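Local coordinates for ORF10 (Moritella marina, PDB 6RIW), which forms the ketosynthase-chain length factor didomain of a polyunsaturated fatty acid synthase, a piece that probably condenses acyl units during chain elongation, at residues A[556-570]-A[741-753]. Sequence-based numbering, arbitrary orientation.
Sequences MMMQVADNAAKDGGL and VGEGAAAIVVKPS
Val-560 sits over the strand backbone, its CG2 3.7 Å from Ala-746 C and also touching the methyls of Ala-745 and Ala-747. With CG1 anti to its carbonyl carbon (chi1 -64°), that second branch lies against Ala-745 O. Alanines suit Ala-745 and Ala-747, whose methyls face the helix, because its backbone comes close: Ala-747 CB rests 3.7 Å from Ala-561 CA, and Ala-564 CB meets Ala-747 CB at 3.8 Å. Cut back to alanine, Val-560 would probably leave a gap above Ala-746 and the two flanking methyls less closely packed. At one end, the bent chain of Met-556 brings CE to within 3.8 Å of Gly-744 CA. At the other, Val-749 CG2 packs against Ala-564 O, while its CG1 meets Leu-570 CD2 tip to tip at 4.0 Å. Leu-570 is held by a Schellman motif: its N bonds back to Ala-565 O, and Gly-569 takes the positive phi that glycine tolerates easily. A water accepts from Lys-751 NZ and donates to Gly-568 O. Helix 642-653 flanks helix 552-567, and Met-843 and Ile-847 of helix 841-854 pack on the strand's other face. Strand 744-752 runs at 27° to helix 556-567; helices on both faces of a central strand characterise the layered alpha/beta thiolase fold, here in the second ketosynthase-like domain, probably the chain length factor.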
ATOM      1  N   MET A 556      -9.946  -8.029 -10.652  1.00 16.26           N
ATOM      2  CA  MET A 556     -11.235  -7.494 -10.217  1.00 15.02           C
ATOM      3  C   MET A 556     -11.241  -5.976 -10.236  1.00 18.06           C
ATOM      4  O   MET A 556     -12.223  -5.367 -10.680  1.00 17.27           O
ATOM      5  CB  MET A 556     -11.583  -7.981  -8.814  1.00 19.06           C
ATOM      6  CG  MET A 556     -11.883  -9.445  -8.730  1.00 23.62           C
ATOM      7  SD  MET A 556     -13.639  -9.759  -8.957  1.00 35.76           S
ATOM      8  CE  MET A 556     -14.317  -9.056  -7.455  1.00 20.83           C
ATOM      9  N   MET A 557     -10.168  -5.348  -9.723  1.00 17.11           N
ATOM     10  CA  MET A 557     -10.090  -3.889  -9.706  1.00 15.11           C
ATOM     11  C   MET A 557     -10.068  -3.335 -11.126  1.00 16.01           C
ATOM     12  O   MET A 557     -10.708  -2.318 -11.425  1.00 15.58           O
ATOM     13  CB  MET A 557      -8.837  -3.431  -8.943  1.00 14.51           C
ATOM     14  CG  MET A 557      -8.507  -1.934  -9.128  1.00 18.30           C
ATOM     15  SD  MET A 557      -7.361  -1.626 -10.518  1.00 24.28           S
ATOM     16  CE  MET A 557      -7.665   0.116 -10.828  1.00 20.29           C
ATOM     17  N   MET A 558      -9.336  -3.992 -12.014  1.00 13.58           N
ATOM     18  CA  MET A 558      -9.193  -3.471 -13.370  1.00 16.39           C
ATOM     19  C   MET A 558     -10.524  -3.485 -14.101  1.00 15.71           C
ATOM     20  O   MET A 558     -10.854  -2.540 -14.828  1.00 15.11           O
ATOM     21  CB  MET A 558      -8.155  -4.295 -14.131  1.00 16.53           C
ATOM     22  CG  MET A 558      -6.727  -3.999 -13.694  1.00 20.10           C
ATOM     23  SD  MET A 558      -5.706  -5.452 -14.019  1.00 31.05           S
ATOM     24  CE  MET A 558      -5.491  -5.234 -15.777  1.00 26.34           C
ATOM     25  N   GLN A 559     -11.299  -4.560 -13.928  1.00 16.07           N
ATOM     26  CA  GLN A 559     -12.581  -4.669 -14.619  1.00 16.12           C
ATOM     27  C   GLN A 559     -13.570  -3.605 -14.147  1.00 17.57           C
ATOM     28  O   GLN A 559     -14.228  -2.961 -14.972  1.00 16.66           O
ATOM     29  CB  GLN A 559     -13.167  -6.064 -14.424  1.00 20.21           C
ATOM     30  CG  GLN A 559     -14.416  -6.317 -15.213  1.00 24.74           C
ATOM     31  CD  GLN A 559     -14.658  -7.799 -15.416  1.00 32.35           C
ATOM     32  OE1 GLN A 559     -15.019  -8.508 -14.477  1.00 34.41           O
ATOM     33  NE2 GLN A 559     -14.434  -8.276 -16.642  1.00 33.20           N
ATOM     34  N   VAL A 560     -13.709  -3.408 -12.826  1.00 13.01           N
ATOM     35  CA  VAL A 560     -14.701  -2.430 -12.372  1.00 14.85           C
ATOM     36  C   VAL A 560     -14.255  -1.013 -12.714  1.00 14.46           C
ATOM     37  O   VAL A 560     -15.087  -0.160 -13.051  1.00 14.84           O
ATOM     38  CB  VAL A 560     -15.031  -2.575 -10.869  1.00 15.27           C
ATOM     39  CG1 VAL A 560     -15.679  -3.930 -10.574  1.00 15.45           C
ATOM     40  CG2 VAL A 560     -13.787  -2.336  -9.956  1.00 12.24           C
ATOM     41  N   ALA A 561     -12.949  -0.735 -12.635  1.00 12.07           N
ATOM     42  CA  ALA A 561     -12.458   0.605 -12.957  1.00 12.72           C
ATOM     43  C   ALA A 561     -12.678   0.924 -14.429  1.00 15.36           C
ATOM     44  O   ALA A 561     -13.117   2.027 -14.779  1.00 14.30           O
ATOM     45  CB  ALA A 561     -10.964   0.742 -12.627  1.00 13.50           C
ATOM     46  N   ASP A 562     -12.379  -0.041 -15.298  1.00 15.86           N
ATOM     47  CA  ASP A 562     -12.613   0.121 -16.734  1.00 17.37           C
ATOM     48  C   ASP A 562     -14.082   0.403 -17.021  1.00 16.67           C
ATOM     49  O   ASP A 562     -14.413   1.305 -17.798  1.00 16.88           O
ATOM     50  CB  ASP A 562     -12.157  -1.143 -17.467  1.00 16.87           C
ATOM     51  CG  ASP A 562     -12.120  -0.968 -18.988  1.00 19.81           C
ATOM     52  OD1 ASP A 562     -11.548   0.025 -19.477  1.00 21.34           O
ATOM     53  OD2 ASP A 562     -12.655  -1.856 -19.684  1.00 22.55           O
ATOM     54  N   ASN A 563     -14.980  -0.361 -16.394  1.00 14.57           N
ATOM     55  CA  ASN A 563     -16.411  -0.177 -16.620  1.00 17.19           C
ATOM     56  C   ASN A 563     -16.887   1.173 -16.094  1.00 19.50           C
ATOM     57  O   ASN A 563     -17.672   1.865 -16.759  1.00 18.82           O
ATOM     58  CB  ASN A 563     -17.201  -1.319 -15.970  1.00 16.76           C
ATOM     59  CG  ASN A 563     -17.050  -2.623 -16.721  1.00 22.84           C
ATOM     60  OD1 ASN A 563     -16.696  -2.630 -17.898  1.00 25.02           O
ATOM     61  ND2 ASN A 563     -17.321  -3.732 -16.049  1.00 22.57           N
ATOM     62  N   ALA A 564     -16.407   1.583 -14.911  1.00 14.21           N
ATOM     63  CA  ALA A 564     -16.785   2.889 -14.384  1.00 14.66           C
ATOM     64  C   ALA A 564     -16.290   4.018 -15.296  1.00 16.28           C
ATOM     65  O   ALA A 564     -16.996   5.015 -15.505  1.00 14.68           O
ATOM     66  CB  ALA A 564     -16.249   3.053 -12.949  1.00 12.10           C
ATOM     67  N   ALA A 565     -15.083   3.870 -15.858  1.00 14.96           N
ATOM     68  CA  ALA A 565     -14.534   4.899 -16.740  1.00 17.20           C
ATOM     69  C   ALA A 565     -15.378   5.043 -17.999  1.00 17.82           C
ATOM     70  O   ALA A 565     -15.647   6.164 -18.452  1.00 17.86           O
ATOM     71  CB  ALA A 565     -13.088   4.566 -17.108  1.00 16.19           C
ATOM     72  N   LYS A 566     -15.828   3.917 -18.556  1.00 17.30           N
ATOM     73  CA  LYS A 566     -16.727   3.961 -19.708  1.00 20.38           C
ATOM     74  C   LYS A 566     -18.065   4.587 -19.343  1.00 22.84           C
ATOM     75  O   LYS A 566     -18.591   5.430 -20.082  1.00 19.50           O
ATOM     76  CB  LYS A 566     -16.933   2.552 -20.266  1.00 19.71           C
ATOM     77  CG  LYS A 566     -15.733   2.016 -21.043  1.00 21.42           C
ATOM     78  CD  LYS A 566     -15.832   0.504 -21.246  1.00 26.97           C
ATOM     79  CE  LYS A 566     -14.628  -0.029 -22.006  1.00 31.76           C
ATOM     80  NZ  LYS A 566     -14.708  -1.512 -22.087  1.00 36.74           N
ATOM     81  N   ASP A 567     -18.624   4.194 -18.196  1.00 17.83           N
ATOM     82  CA  ASP A 567     -19.896   4.734 -17.736  1.00 19.12           C
ATOM     83  C   ASP A 567     -19.808   6.236 -17.499  1.00 18.85           C
ATOM     84  O   ASP A 567     -20.791   6.959 -17.714  1.00 18.90           O
ATOM     85  CB  ASP A 567     -20.317   3.988 -16.459  1.00 15.78           C
ATOM     86  CG  ASP A 567     -21.722   4.340 -15.981  1.00 20.12           C
ATOM     87  OD1 ASP A 567     -22.669   4.379 -16.801  1.00 20.24           O
ATOM     88  OD2 ASP A 567     -21.895   4.541 -14.757  1.00 16.47           O
ATOM     89  N   GLY A 568     -18.646   6.727 -17.072  1.00 13.71           N
ATOM     90  CA  GLY A 568     -18.446   8.146 -16.882  1.00 17.81           C
ATOM     91  C   GLY A 568     -18.067   8.930 -18.119  1.00 20.39           C
ATOM     92  O   GLY A 568     -17.795  10.127 -18.008  1.00 22.38           O
ATOM     93  N   GLY A 569     -18.028   8.294 -19.289  1.00 21.39           N
ATOM     94  CA  GLY A 569     -17.667   8.992 -20.514  1.00 21.83           C
ATOM     95  C   GLY A 569     -16.238   9.488 -20.568  1.00 23.63           C
ATOM     96  O   GLY A 569     -15.954  10.483 -21.246  1.00 20.78           O
ATOM     97  N   LEU A 570     -15.317   8.832 -19.868  1.00 19.06           N
ATOM     98  CA  LEU A 570     -13.942   9.306 -19.900  1.00 17.15           C
ATOM     99  C   LEU A 570     -13.322   9.099 -21.286  1.00 18.42           C
ATOM    100  O   LEU A 570     -13.777   8.281 -22.085  1.00 16.96           O
ATOM    101  CB  LEU A 570     -13.107   8.601 -18.826  1.00 16.80           C
ATOM    102  CG  LEU A 570     -13.524   8.905 -17.378  1.00 17.81           C
ATOM    103  CD1 LEU A 570     -12.491   8.375 -16.394  1.00 18.19           C
ATOM    104  CD2 LEU A 570     -13.753  10.405 -17.148  1.00 18.55           C
ATOM    105  N   VAL A 741     -19.473 -12.052   6.362  1.00 11.65           N
ATOM    106  CA  VAL A 741     -18.416 -12.205   5.357  1.00  9.87           C
ATOM    107  C   VAL A 741     -18.901 -11.669   4.012  1.00 11.15           C
ATOM    108  O   VAL A 741     -20.026 -11.955   3.573  1.00 10.82           O
ATOM    109  CB  VAL A 741     -18.003 -13.685   5.238  1.00 11.38           C
ATOM    110  CG1 VAL A 741     -17.104 -13.890   4.037  1.00 12.50           C
ATOM    111  CG2 VAL A 741     -17.297 -14.176   6.528  1.00 11.02           C
ATOM    112  N   GLY A 742     -18.056 -10.876   3.351  1.00 11.44           N
ATOM    113  CA  GLY A 742     -18.333 -10.450   1.988  1.00 13.06           C
ATOM    114  C   GLY A 742     -17.044 -10.068   1.310  1.00 11.76           C
ATOM    115  O   GLY A 742     -16.022  -9.864   1.970  1.00 12.68           O
ATOM    116  N   GLU A 743     -17.089  -9.978  -0.020  1.00 10.26           N
ATOM    117  CA  GLU A 743     -15.900  -9.528  -0.739  1.00 11.37           C
ATOM    118  C   GLU A 743     -16.296  -8.966  -2.097  1.00 11.60           C
ATOM    119  O   GLU A 743     -17.425  -9.161  -2.567  1.00 11.39           O
ATOM    120  CB  GLU A 743     -14.873 -10.665  -0.905  1.00 11.83           C
ATOM    121  CG  GLU A 743     -15.356 -11.826  -1.774  1.00 12.48           C
ATOM    122  CD  GLU A 743     -14.352 -12.990  -1.797  1.00 13.95           C
ATOM    123  OE1 GLU A 743     -13.207 -12.797  -1.332  1.00 13.10           O
ATOM    124  OE2 GLU A 743     -14.698 -14.105  -2.278  1.00 11.94           O
ATOM    125  N   GLY A 744     -15.353  -8.269  -2.728  1.00 11.28           N
ATOM    126  CA  GLY A 744     -15.582  -7.766  -4.064  1.00 12.74           C
ATOM    127  C   GLY A 744     -14.779  -6.508  -4.345  1.00 13.70           C
ATOM    128  O   GLY A 744     -13.766  -6.237  -3.713  1.00 12.93           O
ATOM    129  N   ALA A 745     -15.247  -5.772  -5.349  1.00 11.77           N
ATOM    130  CA  ALA A 745     -14.524  -4.630  -5.888  1.00 10.90           C
ATOM    131  C   ALA A 745     -15.551  -3.689  -6.497  1.00 11.78           C
ATOM    132  O   ALA A 745     -16.617  -4.127  -6.930  1.00 12.30           O
ATOM    133  CB  ALA A 745     -13.480  -5.059  -6.941  1.00 10.75           C
ATOM    134  N   ALA A 746     -15.237  -2.397  -6.506  1.00 10.79           N
ATOM    135  CA  ALA A 746     -16.153  -1.449  -7.129  1.00 12.87           C
ATOM    136  C   ALA A 746     -15.380  -0.180  -7.445  1.00 12.24           C
ATOM    137  O   ALA A 746     -14.267   0.032  -6.939  1.00 12.53           O
ATOM    138  CB  ALA A 746     -17.367  -1.165  -6.214  1.00 11.21           C
ATOM    139  N   ALA A 747     -15.968   0.666  -8.300  1.00 12.57           N
ATOM    140  CA  ALA A 747     -15.268   1.871  -8.712  1.00  9.64           C
ATOM    141  C   ALA A 747     -16.272   2.958  -9.042  1.00 12.61           C
ATOM    142  O   ALA A 747     -17.424   2.672  -9.406  1.00 12.40           O
ATOM    143  CB  ALA A 747     -14.342   1.622  -9.927  1.00 12.20           C
ATOM    144  N   ILE A 748     -15.836   4.212  -8.859  1.00 10.62           N
ATOM    145  CA  ILE A 748     -16.621   5.383  -9.232  1.00 10.13           C
ATOM    146  C   ILE A 748     -15.698   6.360  -9.945  1.00 12.59           C
ATOM    147  O   ILE A 748     -14.477   6.337  -9.784  1.00 11.45           O
ATOM    148  CB  ILE A 748     -17.293   6.081  -8.021  1.00  9.65           C
ATOM    149  CG1 ILE A 748     -16.264   6.608  -7.024  1.00 11.55           C
ATOM    150  CG2 ILE A 748     -18.332   5.171  -7.373  1.00 10.80           C
ATOM    151  CD1 ILE A 748     -16.915   7.434  -5.865  1.00 14.09           C
ATOM    152  N   VAL A 749     -16.305   7.213 -10.762  1.00 11.78           N
ATOM    153  CA  VAL A 749     -15.619   8.322 -11.408  1.00 10.14           C
ATOM    154  C   VAL A 749     -16.217   9.589 -10.833  1.00 13.19           C
ATOM    155  O   VAL A 749     -17.444   9.722 -10.784  1.00 12.14           O
ATOM    156  CB  VAL A 749     -15.793   8.294 -12.938  1.00 12.95           C
ATOM    157  CG1 VAL A 749     -15.169   9.548 -13.551  1.00 14.26           C
ATOM    158  CG2 VAL A 749     -15.218   7.012 -13.553  1.00 14.18           C
ATOM    159  N   VAL A 750     -15.362  10.507 -10.385  1.00  9.68           N
ATOM    160  CA  VAL A 750     -15.816  11.768  -9.827  1.00 10.67           C
ATOM    161  C   VAL A 750     -15.179  12.923 -10.600  1.00 12.30           C
ATOM    162  O   VAL A 750     -14.040  12.848 -11.071  1.00 14.08           O
ATOM    163  CB  VAL A 750     -15.531  11.892  -8.308  1.00 10.55           C
ATOM    164  CG1 VAL A 750     -16.355  10.869  -7.512  1.00 11.44           C
ATOM    165  CG2 VAL A 750     -14.011  11.765  -7.991  1.00 13.04           C
ATOM    166  N   LYS A 751     -15.937  14.005 -10.722  1.00 13.79           N
ATOM    167  CA  LYS A 751     -15.473  15.280 -11.253  1.00 13.85           C
ATOM    168  C   LYS A 751     -16.044  16.377 -10.375  1.00 13.95           C
ATOM    169  O   LYS A 751     -17.062  16.165  -9.702  1.00 13.64           O
ATOM    170  CB  LYS A 751     -15.947  15.494 -12.699  1.00 16.05           C
ATOM    171  CG  LYS A 751     -15.127  14.784 -13.785  1.00 17.72           C
ATOM    172  CD  LYS A 751     -15.661  15.254 -15.156  1.00 21.86           C
ATOM    173  CE  LYS A 751     -14.844  14.786 -16.334  1.00 25.91           C
ATOM    174  NZ  LYS A 751     -15.480  15.298 -17.596  1.00 24.07           N
ATOM    175  N   PRO A 752     -15.437  17.567 -10.366  1.00 13.80           N
ATOM    176  CA  PRO A 752     -16.055  18.698  -9.657  1.00 17.67           C
ATOM    177  C   PRO A 752     -17.453  18.957 -10.203  1.00 14.84           C
ATOM    178  O   PRO A 752     -17.702  18.808 -11.401  1.00 15.02           O
ATOM    179  CB  PRO A 752     -15.111  19.874  -9.946  1.00 19.87           C
ATOM    180  CG  PRO A 752     -13.830  19.257 -10.376  1.00 18.83           C
ATOM    181  CD  PRO A 752     -14.208  17.970 -11.072  1.00 16.54           C
ATOM    182  N   SER A 753     -18.380  19.307  -9.301  1.00 13.32           N
ATOM    183  CA  SER A 753     -19.772  19.469  -9.727  1.00 17.91           C
ATOM    184  C   SER A 753     -19.914  20.522 -10.833  1.00 18.03           C
ATOM    185  O   SER A 753     -20.799  20.410 -11.696  1.00 20.55           O
ATOM    186  CB  SER A 753     -20.641  19.832  -8.517  1.00 20.94           C
ATOM    187  OG  SER A 753     -21.878  20.370  -8.932  1.00 34.39           O
TER
HETATM  188  O   HOH W   1     -17.120  12.810 -18.496  1.00 21.65           O